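Local atomic coordinates of putative L-alanine-DL-glutamate epimerase (Burkholderia xenovorans, PDB entry 3GO2), a protein that probably acts as a magnesium-dependent racemase or epimerase of the mandelate racemase/muconate lactonizing enzyme family. Residues A[225-228]-A[229-233]; A[176-180]-A[181-185]; A[91-94]-A[95-98]; A[81-84]-A[85-88]. All coordinates share one frame; numbering follows the deposited sequence.

Contact 1: residues A[225-228]-A[229-233]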
# COMPACT_ATOMS: atom_id res chain seq x y z
N LYS A 225 20.31 5.60 -16.08
CA LYS A 225 19.57 5.20 -14.90
C LYS A 225 18.48 6.26 -14.65
O LYS A 225 18.55 7.38 -15.16
CB LYS A 225 20.50 5.10 -13.71
CG LYS A 225 21.76 4.26 -13.96
CD LYS A 225 21.48 2.83 -14.36
CE LYS A 225 22.77 2.01 -14.56
NZ LYS A 225 23.48 1.65 -13.27
N PRO A 226 17.50 5.94 -13.82
CA PRO A 226 16.49 6.96 -13.48
C PRO A 226 17.03 8.39 -13.20
O PRO A 226 16.50 9.37 -13.71
CB PRO A 226 15.82 6.35 -12.25
CG PRO A 226 15.84 4.89 -12.56
CD PRO A 226 17.15 4.63 -13.24
N GLU A 227 18.12 8.49 -12.44
CA GLU A 227 18.77 9.77 -12.20
C GLU A 227 19.04 10.51 -13.51
O GLU A 227 18.80 11.71 -13.61
CB GLU A 227 20.11 9.54 -11.51
CG GLU A 227 20.93 10.82 -11.32
CD GLU A 227 22.37 10.58 -10.89
OE1 GLU A 227 22.83 9.41 -10.87
OE2 GLU A 227 23.05 11.60 -10.61
N GLY A 228 19.62 9.80 -14.46
CA GLY A 228 20.03 10.41 -15.75
C GLY A 228 18.84 10.68 -16.65
O GLY A 228 18.82 11.70 -17.33
N TYR A 229 17.86 9.79 -16.68
CA TYR A 229 16.62 10.06 -17.43
C TYR A 229 15.98 11.36 -16.93
O TYR A 229 15.55 12.19 -17.72
CB TYR A 229 15.64 8.87 -17.36
CG TYR A 229 16.16 7.59 -17.97
CD1 TYR A 229 16.50 7.52 -19.30
CD2 TYR A 229 16.25 6.41 -17.22
CE1 TYR A 229 16.96 6.35 -19.87
CE2 TYR A 229 16.70 5.23 -17.78
CZ TYR A 229 17.07 5.21 -19.11
OH TYR A 229 17.50 4.05 -19.71
N LEU A 230 15.93 11.57 -15.62
CA LEU A 230 15.38 12.80 -15.06
C LEU A 230 16.18 14.01 -15.53
O LEU A 230 15.61 15.04 -15.91
CB LEU A 230 15.34 12.75 -13.54
CG LEU A 230 14.34 11.76 -12.89
CD1 LEU A 230 14.76 11.34 -11.43
CD2 LEU A 230 12.93 12.34 -12.91
N LYS A 231 17.50 13.87 -15.56
CA LYS A 231 18.35 14.98 -16.02
C LYS A 231 18.02 15.33 -17.48
O LYS A 231 17.95 16.51 -17.86
CB LYS A 231 19.82 14.63 -15.86
CG LYS A 231 20.25 14.65 -14.39
CD LYS A 231 21.58 14.00 -14.15
CE LYS A 231 22.73 14.74 -14.77
NZ LYS A 231 23.28 15.80 -13.91
N ILE A 232 17.79 14.30 -18.29
CA ILE A 232 17.46 14.49 -19.70
C ILE A 232 16.12 15.16 -19.84
O ILE A 232 15.99 16.14 -20.57
CB ILE A 232 17.51 13.17 -20.49
CG1 ILE A 232 18.97 12.69 -20.61
CG2 ILE A 232 16.82 13.36 -21.88
CD1 ILE A 232 19.12 11.20 -21.04
N LEU A 233 15.12 14.68 -19.10
CA LEU A 233 13.79 15.28 -19.15
C LEU A 233 13.77 16.74 -18.69
O LEU A 233 13.05 17.56 -19.25
CB LEU A 233 12.79 14.46 -18.31
CG LEU A 233 12.56 13.04 -18.82
CD1 LEU A 233 11.73 12.28 -17.78
CD2 LEU A 233 11.87 13.01 -20.20
O HOH W 1 23.73 14.21 -11.36

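Contact 2: residues A[176-180]-A[181-185]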
# COMPACT_ATOMS: atom_id res chain seq x y z
N ALA A 176 27.02 7.76 -32.27
CA ALA A 176 25.90 7.44 -31.40
C ALA A 176 26.42 7.26 -30.00
O ALA A 176 27.57 6.91 -29.79
CB ALA A 176 25.18 6.19 -31.86
N TRP A 177 25.54 7.50 -29.05
CA TRP A 177 25.79 7.33 -27.63
C TRP A 177 24.86 6.22 -27.18
O TRP A 177 23.65 6.45 -27.01
CB TRP A 177 25.52 8.63 -26.87
CG TRP A 177 25.80 8.54 -25.36
CD1 TRP A 177 24.87 8.49 -24.34
CD2 TRP A 177 27.08 8.48 -24.74
NE1 TRP A 177 25.51 8.41 -23.14
CE2 TRP A 177 26.86 8.39 -23.35
CE3 TRP A 177 28.38 8.45 -25.23
CZ2 TRP A 177 27.90 8.30 -22.43
CZ3 TRP A 177 29.43 8.36 -24.31
CH2 TRP A 177 29.18 8.28 -22.93
N ARG A 178 25.43 5.02 -26.98
CA ARG A 178 24.66 3.80 -26.68
C ARG A 178 25.34 3.00 -25.56
O ARG A 178 25.52 1.78 -25.67
CB ARG A 178 24.52 2.91 -27.91
CG ARG A 178 23.87 3.58 -29.10
CD ARG A 178 24.20 2.85 -30.37
NE ARG A 178 23.77 1.48 -30.26
CZ ARG A 178 24.36 0.44 -30.84
NH1 ARG A 178 23.87 -0.78 -30.63
NH2 ARG A 178 25.42 0.60 -31.63
N PRO A 179 25.70 3.69 -24.46
CA PRO A 179 26.40 2.97 -23.38
C PRO A 179 25.59 1.79 -22.80
O PRO A 179 26.16 0.82 -22.30
CB PRO A 179 26.61 4.05 -22.32
CG PRO A 179 25.51 4.99 -22.51
CD PRO A 179 25.33 5.04 -24.04
N GLY A 180 24.27 1.85 -22.84
CA GLY A 180 23.48 0.73 -22.36
C GLY A 180 23.72 -0.56 -23.13
O GLY A 180 23.48 -1.65 -22.60
N PHE A 181 24.19 -0.41 -24.37
CA PHE A 181 24.59 -1.55 -25.20
C PHE A 181 26.11 -1.61 -25.42
O PHE A 181 26.58 -2.28 -26.38
CB PHE A 181 23.86 -1.52 -26.55
CG PHE A 181 22.35 -1.51 -26.46
CD1 PHE A 181 21.66 -2.22 -25.49
CD2 PHE A 181 21.61 -0.86 -27.44
CE1 PHE A 181 20.28 -2.22 -25.45
CE2 PHE A 181 20.22 -0.88 -27.40
CZ PHE A 181 19.56 -1.56 -26.42
N ALA A 182 26.85 -0.97 -24.50
CA ALA A 182 28.32 -0.98 -24.42
C ALA A 182 29.00 -0.34 -25.62
O ALA A 182 30.13 -0.72 -25.98
CB ALA A 182 28.84 -2.40 -24.17
N VAL A 183 28.34 0.64 -26.22
CA VAL A 183 28.97 1.50 -27.22
C VAL A 183 28.73 2.96 -26.82
O VAL A 183 27.72 3.55 -27.19
CB VAL A 183 28.46 1.22 -28.64
CG1 VAL A 183 29.22 2.10 -29.62
CG2 VAL A 183 28.65 -0.26 -28.99
N PRO A 184 29.65 3.53 -26.04
CA PRO A 184 30.92 2.95 -25.53
C PRO A 184 30.71 2.14 -24.25
O PRO A 184 29.63 2.19 -23.67
CB PRO A 184 31.71 4.20 -25.19
CG PRO A 184 30.70 5.12 -24.67
CD PRO A 184 29.45 4.89 -25.50
N PHE A 185 31.74 1.42 -23.81
CA PHE A 185 31.64 0.67 -22.56
C PHE A 185 31.86 1.66 -21.44
O PHE A 185 33.00 2.11 -21.18
CB PHE A 185 32.65 -0.46 -22.49
CG PHE A 185 32.57 -1.24 -21.20
CD1 PHE A 185 31.51 -2.11 -20.97
CD2 PHE A 185 33.52 -1.09 -20.21
CE1 PHE A 185 31.41 -2.81 -19.80
CE2 PHE A 185 33.42 -1.81 -19.02
CZ PHE A 185 32.36 -2.68 -18.84

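Contact 3: residues A[91-94]-A[95-98]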
# COMPACT_ATOMS: atom_id res chain seq x y z
N ILE A 91 7.67 -19.00 -34.22
CA ILE A 91 6.89 -20.15 -34.68
C ILE A 91 5.40 -19.81 -34.71
O ILE A 91 4.71 -20.16 -35.66
CB ILE A 91 7.17 -21.40 -33.86
CG1 ILE A 91 8.63 -21.81 -34.05
CG2 ILE A 91 6.18 -22.53 -34.23
CD1 ILE A 91 9.06 -23.02 -33.14
N GLU A 92 4.91 -19.13 -33.69
CA GLU A 92 3.52 -18.67 -33.65
C GLU A 92 3.18 -17.88 -34.89
O GLU A 92 2.13 -18.07 -35.49
CB GLU A 92 3.26 -17.85 -32.38
CG GLU A 92 1.84 -17.26 -32.37
CD GLU A 92 1.43 -16.77 -31.02
OE1 GLU A 92 1.35 -15.53 -30.82
OE2 GLU A 92 1.17 -17.63 -30.17
N ASN A 93 4.07 -16.97 -35.26
CA ASN A 93 3.79 -16.11 -36.37
C ASN A 93 3.77 -16.87 -37.70
O ASN A 93 3.01 -16.53 -38.58
CB ASN A 93 4.71 -14.91 -36.39
CG ASN A 93 4.34 -13.90 -35.35
OD1 ASN A 93 3.17 -13.85 -34.93
ND2 ASN A 93 5.30 -13.06 -34.96
N ALA A 94 4.56 -17.94 -37.81
CA ALA A 94 4.53 -18.78 -39.02
C ALA A 94 3.26 -19.63 -39.03
O ALA A 94 2.66 -19.82 -40.08
CB ALA A 94 5.80 -19.66 -39.11
N LEU A 95 2.84 -20.10 -37.85
CA LEU A 95 1.58 -20.85 -37.72
C LEU A 95 0.40 -19.97 -38.14
O LEU A 95 -0.50 -20.42 -38.86
CB LEU A 95 1.40 -21.36 -36.29
CG LEU A 95 2.16 -22.61 -35.86
CD1 LEU A 95 2.13 -22.81 -34.35
CD2 LEU A 95 1.54 -23.82 -36.54
N LEU A 96 0.39 -18.71 -37.70
CA LEU A 96 -0.72 -17.83 -38.06
C LEU A 96 -0.79 -17.61 -39.56
O LEU A 96 -1.86 -17.67 -40.16
CB LEU A 96 -0.61 -16.50 -37.33
CG LEU A 96 -0.86 -16.53 -35.83
CD1 LEU A 96 -0.38 -15.19 -35.23
CD2 LEU A 96 -2.35 -16.80 -35.50
N ASP A 97 0.36 -17.36 -40.18
CA ASP A 97 0.41 -17.17 -41.63
C ASP A 97 -0.18 -18.40 -42.35
O ASP A 97 -1.00 -18.30 -43.30
CB ASP A 97 1.85 -16.96 -42.08
CG ASP A 97 1.95 -16.45 -43.50
OD1 ASP A 97 1.08 -15.65 -43.92
OD2 ASP A 97 2.93 -16.84 -44.19
N ALA A 98 0.26 -19.59 -41.92
CA ALA A 98 -0.18 -20.84 -42.55
C ALA A 98 -1.68 -21.07 -42.36
O ALA A 98 -2.39 -21.52 -43.27
CB ALA A 98 0.64 -22.02 -42.03

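Contact 4: residues A[81-84]-A[85-88]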
# COMPACT_ATOMS: atom_id res chain seq x y z
N GLY A 81 10.79 -16.53 -21.31
CA GLY A 81 11.17 -15.16 -21.60
C GLY A 81 12.32 -15.12 -22.57
O GLY A 81 12.80 -16.16 -23.03
N GLY A 82 12.75 -13.91 -22.91
CA GLY A 82 13.96 -13.74 -23.71
C GLY A 82 13.99 -14.57 -24.98
O GLY A 82 13.02 -14.64 -25.73
N VAL A 83 15.12 -15.19 -25.23
CA VAL A 83 15.34 -15.86 -26.52
C VAL A 83 14.46 -17.10 -26.69
O VAL A 83 14.04 -17.39 -27.79
CB VAL A 83 16.82 -16.16 -26.79
CG1 VAL A 83 17.63 -14.88 -26.99
CG2 VAL A 83 17.40 -16.94 -25.73
N VAL A 84 14.13 -17.81 -25.61
CA VAL A 84 13.20 -18.92 -25.67
C VAL A 84 11.84 -18.39 -26.15
O VAL A 84 11.24 -18.94 -27.06
CB VAL A 84 13.04 -19.60 -24.31
CG1 VAL A 84 11.70 -20.40 -24.23
CG2 VAL A 84 14.26 -20.46 -24.01
N SER A 85 11.37 -17.32 -25.52
CA SER A 85 10.08 -16.79 -25.90
C SER A 85 10.09 -16.19 -27.32
O SER A 85 9.08 -16.27 -28.03
CB SER A 85 9.57 -15.78 -24.87
OG SER A 85 9.16 -16.45 -23.69
N GLU A 86 11.23 -15.64 -27.75
CA GLU A 86 11.36 -15.17 -29.14
C GLU A 86 11.22 -16.34 -30.12
O GLU A 86 10.60 -16.20 -31.17
CB GLU A 86 12.68 -14.47 -29.40
CG GLU A 86 12.85 -13.16 -28.70
CD GLU A 86 14.14 -12.50 -29.03
OE1 GLU A 86 14.48 -12.38 -30.24
OE2 GLU A 86 14.87 -12.07 -28.08
N GLY A 87 11.76 -17.50 -29.78
CA GLY A 87 11.63 -18.64 -30.68
C GLY A 87 10.19 -19.08 -30.79
O GLY A 87 9.69 -19.39 -31.88
N ILE A 88 9.50 -19.11 -29.64
CA ILE A 88 8.10 -19.49 -29.60
C ILE A 88 7.25 -18.50 -30.43
O ILE A 88 6.39 -18.91 -31.21
CB ILE A 88 7.62 -19.54 -28.13
CG1 ILE A 88 8.30 -20.72 -27.43
CG2 ILE A 88 6.10 -19.66 -28.07
CD1 ILE A 88 8.01 -20.78 -25.92

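Contact 1: residues A[225-228]-A[229-233]
The ring of Y229 meets the carbonyl of K225 obliquely, CD2 of Y229 3.2 Å from O of K225. The two residues sit at the first turn of helix 226-235, the helix of a beta-alpha-beta unit between strands 215-219 and 243-245 in the barrel domain of this enolase-superfamily protein, and K225 occupies the N-cap position. CG of Y229 lies beside its own backbone N and anti to the carbonyl carbon (chi1 -62°), which brings the ring back beside the start of the helix. There CD of P226 reaches CD2 of Y229 at a loose 4.5 Å, and the phenol OH bonds the backbone N of A224, just ahead of the cap. The same K225 oxygen takes the N-H of Y229, N to O 2.9 Å and nearly straight at 167°, so ring and backbone of one tyrosine close on a single carbonyl. L230 repeats the pattern one residue on: its CG rests 3.3 Å from O of P226, and that oxygen also receives the N-H of L230. On the side facing the second subunit, the carboxylate of E227 makes a salt bridge with R340 of that subunit, and NZ of K225 bonds N314 there. E227 and K231, four residues apart, carry opposite charges that do not touch, OE2 and NZ standing 5.3 Å apart. A water spans the gap, donating to OE2 of E227 at 2.8 Å and accepting from NZ of K231 at 3.0 Å.

Contact 2: residues A[176-180]-A[181-185]
W177 and P184 cross at about a right angle, CZ3 of the indole meeting CG of the proline ring at 3.5 Å. They close the base of a tight loop after strand 175-176 in the barrel domain, where A182 and V183 both face R178 in a G1 beta bulge. CG of W177 is anti to its backbone N (chi1 -179°), which carries the indole out to P179 and P184; CD of P179 lies over one of its faces, toward the rim, while P184, which follows a cis peptide bond, meets the ring obliquely. At the other end R178 and F181 approach at a slant, guanidinium and phenyl planes 69° apart. CD2 of F181 sits at the edge of the guanidinium, 3.9 Å from NH1 of R178, whereas CB of V183 lies over one face of that group. A bend at chi3 (58°) folds the arginine back toward these neighbours. R178 has been seen to bind fumarate and 2-oxoglutarate, so the loop presents a ligand-binding residue. F181 leans toward N221, another residue of that site, and also packs on C74 of the third subunit; R77 of the same subunit takes the carbonyl of G180. The backbone ties the loop at R178: its N bonds O of V183 at 2.7 Å, and its O receives two N-H groups, from V183 and F181, above opposite faces of the carbonyl plane. Close by, CA of P179 makes a C-H...O contact with O of P184 at 3.3 Å.

Contact 3: residues A[91-94]-A[95-98]
I91 and L95 lie side by side and point the same way, CG2 of the isoleucine 4.1 Å from CD1 of the leucine. That branch of I91 stands anti to the backbone N, while the longer CG1 arm, beside the N (chi1 -64°), leads away from L95. CG of L95 also rests 3.5 Å from O of I91, the oxygen that takes the N-H of L95 with N and O 2.9 Å apart. Both residues belong to the middle of helix 82-103 in the N-terminal domain; the pair packs on F68 of helix 65-76 and L57 of helix 46-57, and A94 rests on strand 19-27. Next round the helix, E92 throws CG anti to its N (chi1 175°) and runs out extended beside L96, CG of E92 to CD1 of L96 4.2 Å. N93 crosses L96 at a slant, OD1 of N93 3.8 Å from CD1 of L96. Beyond the helix Q300 bonds the carboxylate of E92, and the amide of N93 is fixed at both ends, OD1 taking the N-H of V298 and ND2 giving to O of T293, which joins helix 82-103 to the barrel domain. The last backbone bond of the run goes from N of A98 to O of A94 at 3.0 Å.

Contact 4: residues A[81-84]-A[85-88]
OG of S85 accepts the N-H of G81, N to OG 2.9 Å and bent at 134°, while the N-H of S85 returns to O of G81 at 3.1 Å. This two-way link closes the first turn at the N-terminal end of helix 82-103, in the N-terminal domain of the family. With OG beside its own backbone N (chi1 -73°), S85 turns its hydroxyl back to the glycine. The returning bond is straight at hydrogen (171°), yet the N lies well above the carbonyl plane of G81. G81 and G82 both have positive phi, which favours glycine. E86 likewise folds back on the start of the helix, CG 3.3 Å from O of G82, before its chain runs out extended past V83 to S43, which bonds OE2. V84 and I88 lie side by side one turn apart and pack together on T76 of helix 65-76. V83 and V84 touch V83 of the third subunit, and E86 touches A79 of that subunit, so the helix start contributes to a subunit interface. A bound magnesium ion lies near G82. In the valine-isoleucine pair, CG1 of V84 stands 4.1 Å from CD1 of I88.

Overall arrangement
From the N terminus the chain meets contact 4 first, at the start of helix 82-103, and continues along the same helix, with two residues between, into contact 3, their centres about 15 Å apart. Both belong to the N-terminal domain. The chain then enters the barrel domain, where contact 2 closes a tight loop after strand 175-176 and contact 1 opens helix 226-235; their centres are about 16 Å apart and their nearest atoms about 7 Å. All four are local and follow in series, none nesting or crossing. Contacts 1 and 3 lie on opposite sides of the chain's centre. Contacts 2 and 4 touch the third subunit, and contacts 1 and 2 the second, while no other chain touches contact 3.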